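Side-chain contacts in protein Thf1 (Thermosynechococcus elongatus, PDB 5MJR), which associates with the FtsH protease complex involved in photosystem II repair in cyanobacteria and may take part in photosynthetic membrane biogenesis: residues Arg45-Leu50 against His95-Ala100; Leu56-Val61 against Glu101-Gln106; Ser124-Glu129 against Ala137-Leu142; Val154-Phe159 against Glu173-Leu178. All coordinates share one frame; numbering follows the deposited sequence.

Three of the four contacts are buried and packed mainly by leucine and isoleucine, though a glutamate chain joins contact 3; contact 2 is partly buried and is the only one held across its segments by charge. Contacts 1 and 2 both use helix 41-58 and touch each other, because the chain runs from the end of helix 90-100 in contact 1 straight into the turn of contact 2: leucine packing gives way to an arginine clamped by two glutamates. Contacts 3 and 4 also touch, and lie across the chain's centre from contact 1, their centres about 30 and 26 Å from its own. Contact 4 joins two helices, whereas contact 3 packs a helix against a short 3-10 segment.

Contact 1 of 4, residues Arg45-Leu50 against His95-Ala100; sequences RFIEEL and HALCVA
L97 reaches out from helix 90-100 to meet I47 and L50 on helix 41-58, and its side chain can be followed outward across the interface between the two helices. Its CB already points at the opposite helix, but CB and CG both stand back from it, and the touching is left to the methyls. CG lies opposite the backbone N (chi1 -179°), which sends the branch straight across the interface. The second torsion, chi2 126°, is well off a staggered position; it sends CD1 between L50 and I47 and leaves CD2 beside the same L50 methyl. CD1 travels furthest: it comes to 3.8 Å from L50 CD2 and 4.2 Å from L50 CG, while I47 CG2 lies 4.2 Å from the same L97 CD1. One methyl thus sits beside two residues that are three apart on the facing helix. CD2 of L97 is the second branch, and it lies 4.2 Å from L50 CD2.

The side chains of L50 and L97 cross at about a right angle, and their contact is limited to the L97 methyls against CD2 and CG of L50. Leucine suits both places because its branch lies one carbon beyond CB and can bridge backbones whose nearest CA atoms, those of I47 and L97, are 7.9 Å apart. I47 adds a methyl borne directly on its CB, from the flank. No hydrogen bond joins the two segments. Around them, F31 of helix 24-34 rests on I47, A96 and A100, and F80 of helix 67-80 packs on I47 and L50, making this a buried meeting point of four helices.

Contact 2 of 4, residues Leu56-Val61 against Glu101-Gln106; sequences LLRVNV and EEMNPQ
R58 is held by two glutamates, E101 and E102, in a salt-bridge network. E101 takes it side-on, with one oxygen receiving two donors: R58 NH2 lies 2.8 Å from E101 OE1, and R58 NE lies 3.1 Å from that same oxygen, on its anti lone pair. Both bonds are somewhat bent, and the guanidinium and carboxylate planes stand 73° apart. R58 NH1 turns to the second acid, 3.2 Å from E102 OE2. A bend in E101 at chi2 (-72°) brings its carboxylate round to the arginine, whereas E102 stretches out to it beyond CG.

The acids are placed by the end of helix 90-100, which closes in a Schellman motif: M103 N bonds to C98 O and E102 N to V99 O, with E102 at positive phi as the C-prime residue. In this turn E101 C lies 3.6 Å above one face of the R58 guanidinium. Were E101 an alanine, NE and NH2 of R58 would probably lose their shared acceptor, leaving the guanidinium freer to turn.

Farther out, M103 slides past R58 in the opposite direction, its CE 3.5 Å from R58 CD. Arginine suits the place: its flat, many-donor group serves two carboxylates while its aliphatic part packs on M103. All these contacts belong to one of two conformers modelled for R58 and for M103. T27 of helix 24-34 touches both R58 and E101.

Contact 3 of 4, residues Ser124-Glu129 against Ala137-Leu142; sequences SQILDE and APLNSL
L139 is the centre of this contact, dividing its two methyls between I126 and E129 on helix 123-131. Its CG stands trans to the backbone N (chi1 180°), carrying the fork toward the helix. CD1 meets the branch methyl of the isoleucine, 3.8 Å from I126 CG2, with the two side chains slanting across each other. CD2 lies alongside the glutamate: it is 3.9 Å from both E129 CB and E129 CG, and 3.7 Å from E129 CD.

Here E129 works through its length. Extended beyond CG, it lies along the leucine methyl up to and including the carboxylate, whose OE2 also bonds to S136 OG just before the 137-142 segment. With an alanine at this place S136 would probably lose an acceptor, and a gap would open beside L139 CD2.

The 3-10 segment that presents L139 follows a cis peptide bond before P138, and P138 O takes two bonds from S141. One comes from S141 N; the other, 2.7 Å from S141 OG to P138 O, lies in the carbonyl plane. A short serine thus fastens the turn to itself. L139 N is bonded to Y118 OH.

Around the contact, F159 of helix 150-162 touches both I126 and L139, P67 of helix 67-80 packs on P138 and S141, and L127 reaches Q177 and L178 of helix 171-178.

Contact 4 of 4, residues Val154-Phe159 against Glu173-Leu178; sequences VGLYAF and ETLDQL
L156 of helix 150-162 faces L175 and L178 of helix 171-178, its CD2 meeting L175 most closely and its CD1 being the nearer methyl to L178. With L175 the two side chains run past each other in opposite directions, and L156 CD2 comes to 3.8 Å from L175 CD2. The other branch makes the longer contact, L156 CD1 4.2 Å from L178 CD1. What sets this up is a difference in first torsions. CG of L156 lies across from its backbone N (chi1 179°) and projects straight over, while CG of L175 is swung beside its own N (chi1 -66°), bringing its methyls round to the partner helix.

This is ordinary helix-to-helix packing in an all-helical protein. L175 and L178, three residues apart and so on one face of their helix, are both met by a single leucine. Leucine suits all three buried positions, being long enough to reach across and wholly apolar. Beyond the pair, L156 also touches V189 of helix 186-198, in the stretch predicted to begin a coiled coil, where K190 forms a salt bridge with D176. Toward the neighbouring loop, CD1 of L156 packs on CD2 of L142.

Contact 1 of 4, residues Arg45-Leu50 against His95-Ala100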
# COMPACT_ATOMS: atom_id res chain seq x y z
N ARG A 45 11.34 10.76 9.48
CA ARG A 45 10.18 11.52 9.16
C ARG A 45 9.14 10.65 8.35
O ARG A 45 7.96 10.63 8.65
CB ARG A 45 10.52 12.78 8.36
CG ARG A 45 11.26 13.84 9.08
CD ARG A 45 11.34 15.23 8.39
NE ARG A 45 12.27 15.27 7.22
CZ ARG A 45 13.62 15.43 7.32
NH1 ARG A 45 14.23 15.56 8.52
NH2 ARG A 45 14.39 15.51 6.22
N PHE A 46 9.62 9.91 7.34
CA PHE A 46 8.74 9.09 6.50
C PHE A 46 8.16 7.94 7.31
O PHE A 46 6.95 7.61 7.22
CB PHE A 46 9.50 8.63 5.26
CG PHE A 46 9.55 9.64 4.14
CD1 PHE A 46 10.34 10.73 4.18
CD2 PHE A 46 8.75 9.43 3.03
CE1 PHE A 46 10.33 11.72 3.15
CE2 PHE A 46 8.76 10.29 1.96
CZ PHE A 46 9.55 11.49 2.03
N ILE A 47 8.99 7.28 8.13
CA ILE A 47 8.55 6.14 8.91
C ILE A 47 7.53 6.56 9.95
O ILE A 47 6.46 5.91 10.10
CB ILE A 47 9.73 5.39 9.54
CG1 ILE A 47 10.60 4.76 8.46
CG2 ILE A 47 9.26 4.37 10.55
CD1 ILE A 47 12.00 4.45 8.95
N GLU A 48 7.77 7.67 10.65
CA GLU A 48 6.79 8.11 11.64
C GLU A 48 5.47 8.56 10.95
O GLU A 48 4.40 8.34 11.54
CB GLU A 48 7.38 9.19 12.57
CG GLU A 48 8.48 8.65 13.49
CD GLU A 48 8.93 9.62 14.59
OE1 GLU A 48 8.32 10.71 14.71
OE2 GLU A 48 9.98 9.23 15.22
N GLU A 49 5.56 9.21 9.77
CA GLU A 49 4.33 9.57 9.06
C GLU A 49 3.54 8.26 8.73
O GLU A 49 2.31 8.27 8.90
CB GLU A 49 4.65 10.35 7.79
CG GLU A 49 4.95 11.82 7.95
CD GLU A 49 5.04 12.61 6.64
OE1 GLU A 49 4.52 12.13 5.60
OE2 GLU A 49 5.65 13.72 6.72
N LEU A 50 4.18 7.24 8.30
CA LEU A 50 3.52 5.96 7.96
C LEU A 50 2.91 5.35 9.24
O LEU A 50 1.81 4.81 9.23
CB LEU A 50 4.45 5.03 7.21
CG LEU A 50 3.82 3.77 6.65
CD1 LEU A 50 2.62 4.02 5.71
CD2 LEU A 50 4.88 2.93 6.02
N HIS A 95 9.68 -5.00 9.83
CA HIS A 95 9.19 -5.89 10.87
C HIS A 95 8.68 -5.04 12.03
O HIS A 95 7.60 -5.23 12.58
CB HIS A 95 10.27 -6.88 11.24
CG HIS A 95 9.87 -7.76 12.43
ND1 HIS A 95 9.98 -7.28 13.75
CD2 HIS A 95 9.52 -9.07 12.50
CE1 HIS A 95 9.63 -8.22 14.61
NE2 HIS A 95 9.25 -9.27 13.85
N ALA A 96 9.55 -4.12 12.47
CA ALA A 96 9.23 -3.26 13.61
C ALA A 96 7.99 -2.40 13.39
O ALA A 96 7.13 -2.21 14.28
CB ALA A 96 10.44 -2.43 14.00
N LEU A 97 7.88 -1.87 12.18
CA LEU A 97 6.75 -1.04 11.80
C LEU A 97 5.46 -1.90 11.92
O LEU A 97 4.49 -1.45 12.52
CB LEU A 97 6.93 -0.57 10.34
CG LEU A 97 5.77 0.36 9.86
CD1 LEU A 97 6.29 1.67 9.30
CD2 LEU A 97 5.22 -0.33 8.70
N CYS A 98 5.48 -3.11 11.42
CA CYS A 98 4.25 -3.90 11.47
C CYS A 98 3.87 -4.31 12.88
O CYS A 98 2.70 -4.18 13.30
CB CYS A 98 4.38 -5.13 10.56
SG CYS A 98 4.39 -4.72 8.81
N VAL A 99 4.86 -4.80 13.65
CA VAL A 99 4.52 -5.23 15.00
C VAL A 99 4.08 -4.06 15.85
O VAL A 99 3.16 -4.22 16.69
CB VAL A 99 5.61 -6.09 15.66
CG1 VAL A 99 5.94 -7.32 14.88
CG2 VAL A 99 6.82 -5.38 15.96
N ALA A 100 4.64 -2.87 15.63
CA ALA A 100 4.20 -1.68 16.37
C ALA A 100 2.73 -1.32 16.10
O ALA A 100 2.07 -0.71 16.95
CB ALA A 100 5.08 -0.52 16.01

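Contact 2 of 4, residues Leu56-Val61 against Glu101-Gln106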
# COMPACT_ATOMS: atom_id res chain seq x y z
N LEU A 56 -4.04 5.63 12.61
CA LEU A 56 -5.31 6.35 12.48
C LEU A 56 -6.34 5.56 11.65
O LEU A 56 -7.54 5.66 11.91
CB LEU A 56 -5.10 7.71 11.98
CG LEU A 56 -4.28 8.64 12.91
CD1 LEU A 56 -4.14 9.94 12.17
CD2 LEU A 56 -5.03 8.77 14.27
N LEU A 57 -5.86 4.78 10.71
CA LEU A 57 -6.79 3.83 10.02
C LEU A 57 -7.30 2.74 11.00
O LEU A 57 -8.52 2.48 11.02
CB LEU A 57 -6.09 3.20 8.86
CG LEU A 57 -5.88 4.14 7.67
CD1 LEU A 57 -4.97 3.50 6.64
CD2 LEU A 57 -7.22 4.51 7.03
N ARG A 58 -6.40 2.15 11.78
CA ARG A 58 -6.84 1.05 12.64
C ARG A 58 -7.90 1.53 13.65
O ARG A 58 -8.79 0.74 14.02
CB ARG A 58 -5.64 0.48 13.38
CG ARG A 58 -4.74 -0.34 12.45
CD ARG A 58 -3.57 -1.06 13.17
NE ARG A 58 -2.73 -0.16 13.95
CZ ARG A 58 -2.59 -0.11 15.29
NH1 ARG A 58 -3.24 -1.06 16.10
NH2 ARG A 58 -1.69 0.90 15.78
N VAL A 59 -7.80 2.78 14.13
CA VAL A 59 -8.74 3.26 15.11
C VAL A 59 -10.09 3.62 14.47
O VAL A 59 -11.04 3.88 15.14
CB VAL A 59 -8.20 4.31 16.07
CG1 VAL A 59 -6.97 3.86 16.76
CG2 VAL A 59 -7.95 5.52 15.38
N ASN A 60 -10.15 3.67 13.15
CA ASN A 60 -11.38 4.05 12.43
C ASN A 60 -12.27 2.84 12.34
O ASN A 60 -11.92 1.80 11.81
CB ASN A 60 -11.02 4.54 11.03
CG ASN A 60 -12.18 5.15 10.27
OD1 ASN A 60 -13.23 4.58 10.19
ND2 ASN A 60 -12.00 6.38 9.79
N VAL A 61 -13.48 2.98 12.90
CA VAL A 61 -14.44 1.90 12.96
C VAL A 61 -14.91 1.35 11.59
O VAL A 61 -15.41 0.20 11.48
CB VAL A 61 -15.68 2.32 13.73
CG1 VAL A 61 -16.47 3.42 13.02
CG2 VAL A 61 -16.62 1.22 14.25
N GLU A 101 2.26 -1.69 14.92
CA GLU A 101 0.90 -1.44 14.49
C GLU A 101 -0.04 -2.66 14.77
O GLU A 101 -1.15 -2.64 14.27
CB GLU A 101 0.89 -1.16 12.98
CG GLU A 101 1.60 0.05 12.56
CD GLU A 101 0.94 1.36 12.92
OE1 GLU A 101 -0.15 1.48 13.47
OE2 GLU A 101 1.63 2.38 12.53
N GLU A 102 0.43 -3.61 15.60
CA GLU A 102 -0.40 -4.77 15.87
C GLU A 102 -0.83 -5.48 14.58
O GLU A 102 -1.96 -5.95 14.39
CB GLU A 102 -1.59 -4.44 16.76
CG GLU A 102 -1.15 -3.74 18.10
CD GLU A 102 -2.27 -3.47 19.06
OE1 GLU A 102 -2.52 -4.36 19.82
OE2 GLU A 102 -2.92 -2.44 19.00
N MET A 103 0.16 -5.56 13.67
CA MET A 103 0.07 -6.36 12.46
C MET A 103 1.22 -7.32 12.37
O MET A 103 2.17 -7.30 13.19
CB MET A 103 0.07 -5.46 11.21
CG MET A 103 -1.07 -4.42 11.25
SD MET A 103 -1.29 -3.46 9.75
CE MET A 103 -2.78 -2.56 10.15
N ASN A 104 1.17 -8.22 11.40
CA ASN A 104 2.13 -9.30 11.20
C ASN A 104 2.88 -9.07 9.92
O ASN A 104 2.24 -9.11 8.86
CB ASN A 104 1.39 -10.67 11.21
CG ASN A 104 2.31 -11.82 11.05
OD1 ASN A 104 3.38 -11.71 10.43
ND2 ASN A 104 1.90 -12.98 11.51
N PRO A 105 4.16 -8.73 9.98
CA PRO A 105 4.89 -8.38 8.74
C PRO A 105 4.84 -9.53 7.72
O PRO A 105 4.84 -9.24 6.51
CB PRO A 105 6.33 -8.07 9.25
CG PRO A 105 6.41 -8.80 10.58
CD PRO A 105 5.02 -8.76 11.19
N GLN A 106 4.86 -10.77 8.17
CA GLN A 106 4.81 -11.90 7.28
C GLN A 106 3.47 -11.99 6.59
O GLN A 106 3.40 -12.36 5.39
CB GLN A 106 5.15 -13.22 7.93
CG GLN A 106 5.36 -14.37 7.02
CD GLN A 106 6.43 -14.18 5.98
OE1 GLN A 106 7.37 -13.42 6.14
NE2 GLN A 106 6.33 -14.97 4.90

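Contact 3 of 4, residues Ser124-Glu129 against Ala137-Leu142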
# COMPACT_ATOMS: atom_id res chain seq x y z
N SER A 124 -8.65 -6.81 -19.79
CA SER A 124 -9.93 -7.40 -20.11
C SER A 124 -10.22 -8.66 -19.26
O SER A 124 -11.39 -8.90 -18.87
CB SER A 124 -9.94 -7.81 -21.59
OG SER A 124 -8.92 -8.68 -21.93
N GLN A 125 -9.21 -9.47 -18.97
CA GLN A 125 -9.41 -10.68 -18.17
C GLN A 125 -9.71 -10.35 -16.69
O GLN A 125 -10.53 -11.06 -16.08
CB GLN A 125 -8.16 -11.61 -18.24
CG GLN A 125 -8.04 -12.34 -19.52
CD GLN A 125 -6.74 -13.13 -19.65
OE1 GLN A 125 -5.71 -12.88 -18.91
NE2 GLN A 125 -6.77 -14.07 -20.60
N ILE A 126 -9.09 -9.31 -16.17
CA ILE A 126 -9.38 -8.81 -14.82
C ILE A 126 -10.84 -8.32 -14.76
O ILE A 126 -11.58 -8.60 -13.78
CB ILE A 126 -8.38 -7.70 -14.48
CG1 ILE A 126 -6.93 -8.25 -14.45
CG2 ILE A 126 -8.72 -7.07 -13.15
CD1 ILE A 126 -6.69 -9.42 -13.57
N LEU A 127 -11.26 -7.54 -15.74
CA LEU A 127 -12.63 -7.01 -15.78
C LEU A 127 -13.63 -8.21 -15.85
O LEU A 127 -14.62 -8.18 -15.18
CB LEU A 127 -12.79 -6.08 -16.94
CG LEU A 127 -11.96 -4.81 -16.97
CD1 LEU A 127 -12.03 -3.99 -18.26
CD2 LEU A 127 -12.33 -3.87 -15.83
N ASP A 128 -13.33 -9.22 -16.66
CA ASP A 128 -14.21 -10.35 -16.77
C ASP A 128 -14.38 -11.07 -15.39
O ASP A 128 -15.46 -11.45 -14.98
CB ASP A 128 -13.69 -11.35 -17.77
CG ASP A 128 -13.89 -10.92 -19.22
OD1 ASP A 128 -14.70 -9.96 -19.43
OD2 ASP A 128 -13.28 -11.57 -20.12
N GLU A 129 -13.25 -11.20 -14.64
CA GLU A 129 -13.30 -11.84 -13.33
C GLU A 129 -14.09 -10.99 -12.34
O GLU A 129 -14.95 -11.50 -11.59
CB GLU A 129 -11.89 -12.12 -12.88
CG GLU A 129 -11.90 -13.01 -11.73
CD GLU A 129 -10.52 -13.57 -11.26
OE1 GLU A 129 -9.49 -13.57 -12.01
OE2 GLU A 129 -10.52 -14.12 -10.15
N ALA A 137 -9.40 -14.25 -4.66
CA ALA A 137 -8.57 -13.43 -3.74
C ALA A 137 -7.13 -13.46 -4.29
O ALA A 137 -6.63 -14.49 -4.69
CB ALA A 137 -8.61 -13.98 -2.33
N PRO A 138 -6.47 -12.29 -4.25
CA PRO A 138 -6.87 -11.02 -3.61
C PRO A 138 -7.60 -10.01 -4.50
O PRO A 138 -7.95 -8.94 -4.03
CB PRO A 138 -5.53 -10.44 -3.17
CG PRO A 138 -4.60 -10.87 -4.29
CD PRO A 138 -5.04 -12.33 -4.52
N LEU A 139 -7.87 -10.39 -5.77
CA LEU A 139 -8.56 -9.43 -6.64
C LEU A 139 -9.87 -8.91 -6.05
O LEU A 139 -10.30 -7.79 -6.27
CB LEU A 139 -8.79 -10.11 -8.01
CG LEU A 139 -9.50 -9.27 -9.05
CD1 LEU A 139 -8.83 -7.96 -9.41
CD2 LEU A 139 -9.76 -10.10 -10.27
N ASN A 140 -10.57 -9.81 -5.30
CA ASN A 140 -11.78 -9.44 -4.64
C ASN A 140 -11.71 -8.19 -3.73
O ASN A 140 -12.70 -7.52 -3.49
CB ASN A 140 -12.39 -10.58 -3.82
CG ASN A 140 -11.50 -11.02 -2.65
OD1 ASN A 140 -10.30 -11.00 -2.69
ND2 ASN A 140 -12.20 -11.46 -1.57
N SER A 141 -10.49 -7.92 -3.23
CA SER A 141 -10.25 -6.77 -2.42
C SER A 141 -10.32 -5.43 -3.15
O SER A 141 -10.36 -4.39 -2.54
CB SER A 141 -8.91 -6.87 -1.65
OG SER A 141 -7.80 -6.72 -2.42
N LEU A 142 -10.39 -5.46 -4.50
CA LEU A 142 -10.73 -4.24 -5.22
C LEU A 142 -12.17 -3.82 -5.02
O LEU A 142 -12.51 -2.62 -5.24
CB LEU A 142 -10.48 -4.41 -6.70
CG LEU A 142 -9.04 -4.54 -7.14
CD1 LEU A 142 -8.98 -4.37 -8.68
CD2 LEU A 142 -8.00 -3.78 -6.49

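Contact 4 of 4, residues Val154-Phe159 against Glu173-Leu178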
# COMPACT_ATOMS: atom_id res chain seq x y z
N VAL A 154 -2.27 3.31 -3.81
CA VAL A 154 -0.93 2.80 -4.03
C VAL A 154 -1.00 1.31 -4.34
O VAL A 154 -0.33 0.81 -5.24
CB VAL A 154 0.03 3.20 -2.90
CG1 VAL A 154 1.40 2.55 -3.12
CG2 VAL A 154 0.13 4.73 -2.78
N GLY A 155 -1.74 0.58 -3.52
CA GLY A 155 -1.90 -0.82 -3.74
C GLY A 155 -2.49 -1.13 -5.16
O GLY A 155 -2.03 -2.07 -5.83
N LEU A 156 -3.55 -0.38 -5.53
CA LEU A 156 -4.13 -0.60 -6.88
C LEU A 156 -3.07 -0.42 -7.97
O LEU A 156 -2.95 -1.23 -8.85
CB LEU A 156 -5.31 0.32 -7.09
CG LEU A 156 -5.98 0.23 -8.43
CD1 LEU A 156 -6.62 -1.11 -8.70
CD2 LEU A 156 -6.94 1.34 -8.69
N TYR A 157 -2.27 0.63 -7.87
CA TYR A 157 -1.23 0.88 -8.86
C TYR A 157 -0.24 -0.26 -8.93
O TYR A 157 0.14 -0.71 -10.04
CB TYR A 157 -0.55 2.21 -8.53
CG TYR A 157 0.47 2.53 -9.58
CD1 TYR A 157 0.17 3.08 -10.79
CD2 TYR A 157 1.81 2.36 -9.29
CE1 TYR A 157 1.17 3.47 -11.66
CE2 TYR A 157 2.83 2.70 -10.17
CZ TYR A 157 2.49 3.23 -11.38
OH TYR A 157 3.51 3.60 -12.24
N ALA A 158 0.16 -0.77 -7.77
CA ALA A 158 1.10 -1.90 -7.78
C ALA A 158 0.54 -3.14 -8.41
O ALA A 158 1.22 -3.85 -9.13
CB ALA A 158 1.59 -2.21 -6.35
N PHE A 159 -0.76 -3.39 -8.16
CA PHE A 159 -1.41 -4.47 -8.88
C PHE A 159 -1.44 -4.25 -10.36
O PHE A 159 -1.11 -5.19 -11.12
CB PHE A 159 -2.84 -4.59 -8.31
CG PHE A 159 -3.80 -5.32 -9.22
CD1 PHE A 159 -3.55 -6.64 -9.64
CD2 PHE A 159 -4.92 -4.72 -9.70
CE1 PHE A 159 -4.44 -7.29 -10.48
CE2 PHE A 159 -5.79 -5.37 -10.59
CZ PHE A 159 -5.53 -6.63 -10.97
N GLU A 173 -6.70 5.65 -18.97
CA GLU A 173 -7.66 4.82 -19.60
C GLU A 173 -8.03 3.67 -18.70
O GLU A 173 -9.18 3.26 -18.57
CB GLU A 173 -7.04 4.30 -20.91
CG GLU A 173 -7.97 3.70 -21.87
CD GLU A 173 -7.76 4.44 -23.26
OE1 GLU A 173 -8.45 4.08 -24.30
OE2 GLU A 173 -6.93 5.45 -23.27
N THR A 174 -7.01 3.10 -18.06
CA THR A 174 -7.26 1.95 -17.17
C THR A 174 -8.21 2.32 -15.99
O THR A 174 -9.15 1.57 -15.67
CB THR A 174 -5.91 1.36 -16.66
OG1 THR A 174 -5.20 0.85 -17.80
CG2 THR A 174 -6.12 0.34 -15.59
N LEU A 175 -7.86 3.42 -15.32
CA LEU A 175 -8.65 3.88 -14.21
C LEU A 175 -10.13 4.14 -14.64
O LEU A 175 -11.06 3.81 -13.95
CB LEU A 175 -8.03 5.06 -13.51
CG LEU A 175 -6.70 4.75 -12.81
CD1 LEU A 175 -6.08 6.01 -12.26
CD2 LEU A 175 -6.79 3.66 -11.72
N ASP A 176 -10.27 4.79 -15.79
CA ASP A 176 -11.61 5.02 -16.33
C ASP A 176 -12.39 3.74 -16.62
O ASP A 176 -13.60 3.74 -16.42
CB ASP A 176 -11.54 5.88 -17.53
CG ASP A 176 -11.25 7.35 -17.23
OD1 ASP A 176 -11.43 7.78 -16.02
OD2 ASP A 176 -10.89 8.05 -18.20
N GLN A 177 -11.73 2.70 -17.07
CA GLN A 177 -12.40 1.42 -17.31
C GLN A 177 -12.87 0.79 -15.97
O GLN A 177 -13.84 0.08 -15.88
CB GLN A 177 -11.45 0.44 -17.99
CG GLN A 177 -11.10 0.74 -19.43
CD GLN A 177 -10.34 -0.33 -20.16
OE1 GLN A 177 -9.19 -0.13 -20.63
NE2 GLN A 177 -11.00 -1.48 -20.30
N LEU A 178 -12.06 0.94 -14.91
CA LEU A 178 -12.39 0.37 -13.61
C LEU A 178 -13.54 1.13 -12.93
O LEU A 178 -14.24 0.50 -12.13
CB LEU A 178 -11.15 0.37 -12.71
CG LEU A 178 -10.11 -0.62 -13.05
CD1 LEU A 178 -8.79 -0.40 -12.25
CD2 LEU A 178 -10.62 -2.05 -12.81